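Adenine Deaminase (Enterococcus faecalis, PDB 2ICS) is a zinc-dependent amidohydrolase-type enzyme, crystallised with adenine, that deacetylates acetyl-(R)-mandelate in vitro with very low efficiency. Local coordinates at residues L114-I117 with G121-A124; I244-D249 with A287-K292. All coordinates share one frame; numbering follows the deposited sequence.

Interaction 1: residues L114-I117 with G121-A124; sequences LVNI and GIVA
Asn116 and Gly121 bring the two arms of a tight irregular turn to within 5.2 Å, CA to CA, as the chain folds back after strand 110-114 with three residues between the segments. The contact is small, about 100 Å² summed over both sides, and Asn116 carries it from one arm. Its CB points toward the other arm and lies 3.7 Å from the CA of Gly121. With CG anti to the backbone N (chi1 -157°), the amide is carried on past the glycine, and ND2 of Asn116 comes 3.7 Å from CG2 of Ile122, the two side chains crossing at about a right angle. The amide itself is gripped at both ends, ND2 by the carbonyl oxygen of Gly90 and OD1 by the backbone N of Ser118 within the turn, which should fix its rotation. The side chain of Ile122 lies against Tyr70 of the adenine pocket and reaches within about 4 Å of the side chains of the zinc ligand His62 and of Arg156, the probable transition-state stabiliser. Loops that follow the barrel strands and bound the active site are characteristic of TIM-barrel amidohydrolases; here Ile122 packs beside a metal ligand.

Interaction 2: residues I244-D249 with A287-K292; sequences IGHGTD and ATTMEK
The side chains of His246 and Lys292 cross at about a right angle, the lysine reaching from helix 286-296 to the NE2 end of the histidine. Lys292 is extended beyond CG, and its NZ ends 2.9 Å from NE2 of His246, approaching the ring obliquely; CD of Lys292 is 3.7 Å from the same NE2. NZ of the buried Lys292 is also hydrogen-bonded to the carbonyl oxygens of Pro282 and Thr344. On the other side of the imidazole, ND1 of His246 donates to the carbonyl oxygen of Gly247 at 2.7 Å, with an N-H...O angle of 153°. This oxygen lies almost in the ring plane and is met on a lone pair, an arrangement that should restrain rotation of the ring. Thr289, whose hydroxyl bonds to the carbonyl oxygen of Asp285, adds an apolar touch through CG2, 4.3 Å from CB of His246 and 4.4 Å from CG2 of Ile244. Next to the histidine, the backbone oxygen of Gly245 accepts a bond from ND1 of the zinc ligand His211, placing this loop in the second shell of the metal centre. The contact thus joins the loop after barrel strand 241-243 to a later helix, behind the binuclear zinc site of a TIM-barrel amidohydrolase.

In the fold
From the N terminus, the chain first builds strands of the small mixed sheet, then enters the barrel through strands 51-61, 83-89 and 110-114. Interaction 1 closes a short local turn directly after the last of these, before helix 136-145. The chain then passes through strands 150-152, 156-157, 186-189, 208-210 and 241-243 before interaction 2 opens. That contact closes a much longer loop, with 37 residues between its segments, and ties the loop that follows strand 241-243 to helix 286-296, which also packs on strands 331-344 and 350-364. The two follow in series, neither nesting nor crossing; the centres of interactions 1 and 2 are about 22 Å apart, and the nearest atoms of interactions 1 and 2 about 11 Å apart.

Interaction 1: residues L114-I117 with G121-A124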
loop_
_atom_site.group_PDB
_atom_site.type_symbol
_atom_site.label_atom_id
_atom_site.label_comp_id
_atom_site.label_asym_id
_atom_site.label_seq_id
_atom_site.Cartn_x
_atom_site.Cartn_y
_atom_site.Cartn_z
ATOM N N LEU A 114 -9.561 5.196 0.882
ATOM C CA LEU A 114 -10.629 4.216 0.783
ATOM C C LEU A 114 -11.634 4.706 1.805
ATOM O O LEU A 114 -11.251 5.125 2.896
ATOM C CB LEU A 114 -10.137 2.832 1.206
ATOM C CG LEU A 114 -9.485 1.905 0.183
ATOM C CD1 LEU A 114 -8.817 2.694 -0.938
ATOM C CD2 LEU A 114 -8.493 1.015 0.926
ATOM N N VAL A 115 -12.914 4.673 1.465
ATOM C CA VAL A 115 -13.922 5.117 2.411
ATOM C C VAL A 115 -14.386 3.911 3.209
ATOM O O VAL A 115 -14.714 2.874 2.643
ATOM C CB VAL A 115 -15.123 5.784 1.690
ATOM C CG1 VAL A 115 -15.687 4.850 0.642
ATOM C CG2 VAL A 115 -16.196 6.156 2.704
ATOM N N ASN A 116 -14.379 4.045 4.529
ATOM C CA ASN A 116 -14.803 2.964 5.414
ATOM C C ASN A 116 -16.297 2.799 5.201
ATOM O O ASN A 116 -17.007 3.790 5.078
ATOM C CB ASN A 116 -14.538 3.354 6.869
ATOM C CG ASN A 116 -14.408 2.157 7.787
ATOM O OD1 ASN A 116 -15.291 1.297 7.854
ATOM N ND2 ASN A 116 -13.297 2.100 8.515
ATOM N N ILE A 117 -16.785 1.565 5.158
ATOM C CA ILE A 117 -18.217 1.363 4.964
ATOM C C ILE A 117 -19.010 1.883 6.160
ATOM O O ILE A 117 -20.223 2.061 6.075
ATOM C CB ILE A 117 -18.556 -0.118 4.722
ATOM C CG1 ILE A 117 -18.059 -0.974 5.888
ATOM C CG2 ILE A 117 -17.942 -0.566 3.408
ATOM C CD1 ILE A 117 -18.495 -2.419 5.803
ATOM N N GLY A 121 -15.851 6.028 10.050
ATOM C CA GLY A 121 -14.528 5.446 9.957
ATOM C C GLY A 121 -14.142 4.679 11.208
ATOM O O GLY A 121 -14.975 4.034 11.843
ATOM N N ILE A 122 -12.871 4.765 11.573
ATOM C CA ILE A 122 -12.356 4.055 12.738
ATOM C C ILE A 122 -12.361 4.879 14.024
ATOM O O ILE A 122 -11.486 4.697 14.865
ATOM C CB ILE A 122 -10.915 3.596 12.483
ATOM C CG1 ILE A 122 -10.050 4.832 12.228
ATOM C CG2 ILE A 122 -10.865 2.635 11.296
ATOM C CD1 ILE A 122 -8.661 4.536 11.770
ATOM N N VAL A 123 -13.327 5.780 14.179
ATOM C CA VAL A 123 -13.397 6.603 15.389
ATOM C C VAL A 123 -13.254 5.717 16.623
ATOM O O VAL A 123 -12.375 5.932 17.458
ATOM C CB VAL A 123 -14.729 7.381 15.468
ATOM C CG1 VAL A 123 -14.771 8.438 14.376
ATOM C CG2 VAL A 123 -15.905 6.429 15.323
ATOM N N ALA A 124 -14.123 4.720 16.731
ATOM C CA ALA A 124 -14.061 3.786 17.843
ATOM C C ALA A 124 -13.216 2.620 17.345
ATOM O O ALA A 124 -12.644 2.690 16.261
ATOM C CB ALA A 124 -15.461 3.308 18.210
#

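Interaction 2: residues I244-D249 with A287-K292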
loop_
_atom_site.group_PDB
_atom_site.type_symbol
_atom_site.label_atom_id
_atom_site.label_comp_id
_atom_site.label_asym_id
_atom_site.label_seq_id
_atom_site.Cartn_x
_atom_site.Cartn_y
_atom_site.Cartn_z
ATOM N N ILE A 244 0.317 -7.003 1.919
ATOM C CA ILE A 244 1.016 -7.128 3.201
ATOM C C ILE A 244 0.394 -6.373 4.386
ATOM O O ILE A 244 0.061 -6.985 5.398
ATOM C CB ILE A 244 2.502 -6.691 3.078
ATOM C CG1 ILE A 244 3.255 -7.629 2.128
ATOM C CG2 ILE A 244 3.176 -6.717 4.456
ATOM C CD1 ILE A 244 3.366 -9.059 2.627
ATOM N N GLY A 245 0.251 -5.053 4.272
ATOM C CA GLY A 245 -0.308 -4.268 5.366
ATOM C C GLY A 245 0.353 -4.633 6.690
ATOM O O GLY A 245 -0.334 -4.930 7.665
ATOM N N HIS A 246 1.685 -4.596 6.722
ATOM C CA HIS A 246 2.475 -4.973 7.901
ATOM C C HIS A 246 1.836 -4.650 9.244
ATOM O O HIS A 246 1.487 -5.556 10.005
ATOM C CB HIS A 246 3.869 -4.343 7.845
ATOM C CG HIS A 246 4.830 -4.927 8.838
ATOM N ND1 HIS A 246 4.605 -4.892 10.198
ATOM C CD2 HIS A 246 6.006 -5.577 8.669
ATOM C CE1 HIS A 246 5.602 -5.497 10.823
ATOM N NE2 HIS A 246 6.465 -5.922 9.919
ATOM N N GLY A 247 1.700 -3.361 9.542
ATOM C CA GLY A 247 1.080 -2.959 10.788
ATOM C C GLY A 247 1.779 -3.414 12.058
ATOM O O GLY A 247 2.804 -4.097 12.035
ATOM N N THR A 248 1.212 -3.017 13.187
ATOM C CA THR A 248 1.766 -3.367 14.478
ATOM C C THR A 248 1.650 -4.861 14.763
ATOM O O THR A 248 2.526 -5.436 15.400
ATOM C CB THR A 248 1.063 -2.570 15.598
ATOM O OG1 THR A 248 1.233 -1.169 15.351
ATOM C CG2 THR A 248 1.647 -2.913 16.970
ATOM N N ASP A 249 0.592 -5.499 14.274
ATOM C CA ASP A 249 0.410 -6.923 14.537
ATOM C C ASP A 249 0.012 -7.783 13.349
ATOM O O ASP A 249 -0.490 -8.887 13.538
ATOM C CB ASP A 249 -0.634 -7.113 15.641
ATOM C CG ASP A 249 -0.109 -6.715 17.011
ATOM O OD1 ASP A 249 0.914 -7.294 17.456
ATOM O OD2 ASP A 249 -0.719 -5.827 17.641
ATOM N N ALA A 287 10.399 1.305 2.932
ATOM C CA ALA A 287 11.726 0.753 2.656
ATOM C C ALA A 287 12.047 -0.420 3.588
ATOM O O ALA A 287 12.538 -1.463 3.144
ATOM C CB ALA A 287 12.789 1.850 2.818
ATOM N N THR A 288 11.757 -0.240 4.876
ATOM C CA THR A 288 12.005 -1.262 5.886
ATOM C C THR A 288 11.125 -2.493 5.660
ATOM O O THR A 288 11.535 -3.623 5.920
ATOM C CB THR A 288 11.744 -0.702 7.301
ATOM O OG1 THR A 288 12.636 0.387 7.548
ATOM C CG2 THR A 288 11.967 -1.768 8.364
ATOM N N THR A 289 9.909 -2.265 5.179
ATOM C CA THR A 289 8.992 -3.359 4.916
ATOM C C THR A 289 9.502 -4.103 3.682
ATOM O O THR A 289 9.438 -5.326 3.612
ATOM C CB THR A 289 7.567 -2.831 4.663
ATOM O OG1 THR A 289 7.187 -1.968 5.742
ATOM C CG2 THR A 289 6.575 -3.981 4.586
HETATM N N MSE A 290 10.020 -3.351 2.717
HETATM C CA MSE A 290 10.562 -3.933 1.497
HETATM C C MSE A 290 11.792 -4.798 1.817
HETATM O O MSE A 290 11.983 -5.862 1.226
HETATM C CB MSE A 290 10.937 -2.816 0.518
HETATM C CG MSE A 290 9.731 -2.008 0.027
HETATM SE SE MSE A 290 10.226 -0.327 -0.812
HETATM C CE MSE A 290 11.061 -1.026 -2.405
ATOM N N GLU A 291 12.616 -4.338 2.759
ATOM C CA GLU A 291 13.807 -5.076 3.156
ATOM C C GLU A 291 13.412 -6.366 3.872
ATOM O O GLU A 291 14.177 -7.330 3.895
ATOM C CB GLU A 291 14.687 -4.220 4.075
ATOM C CG GLU A 291 15.117 -2.901 3.452
ATOM C CD GLU A 291 15.742 -1.961 4.457
ATOM O OE1 GLU A 291 15.383 -2.052 5.649
ATOM O OE2 GLU A 291 16.578 -1.124 4.053
ATOM N N LYS A 292 12.218 -6.386 4.460
ATOM C CA LYS A 292 11.757 -7.590 5.148
ATOM C C LYS A 292 11.396 -8.677 4.139
ATOM O O LYS A 292 11.694 -9.850 4.345
ATOM C CB LYS A 292 10.564 -7.272 6.050
ATOM C CG LYS A 292 10.949 -6.439 7.272
ATOM C CD LYS A 292 9.755 -6.124 8.169
ATOM C CE LYS A 292 10.192 -5.256 9.345
ATOM N NZ LYS A 292 9.051 -4.725 10.135
#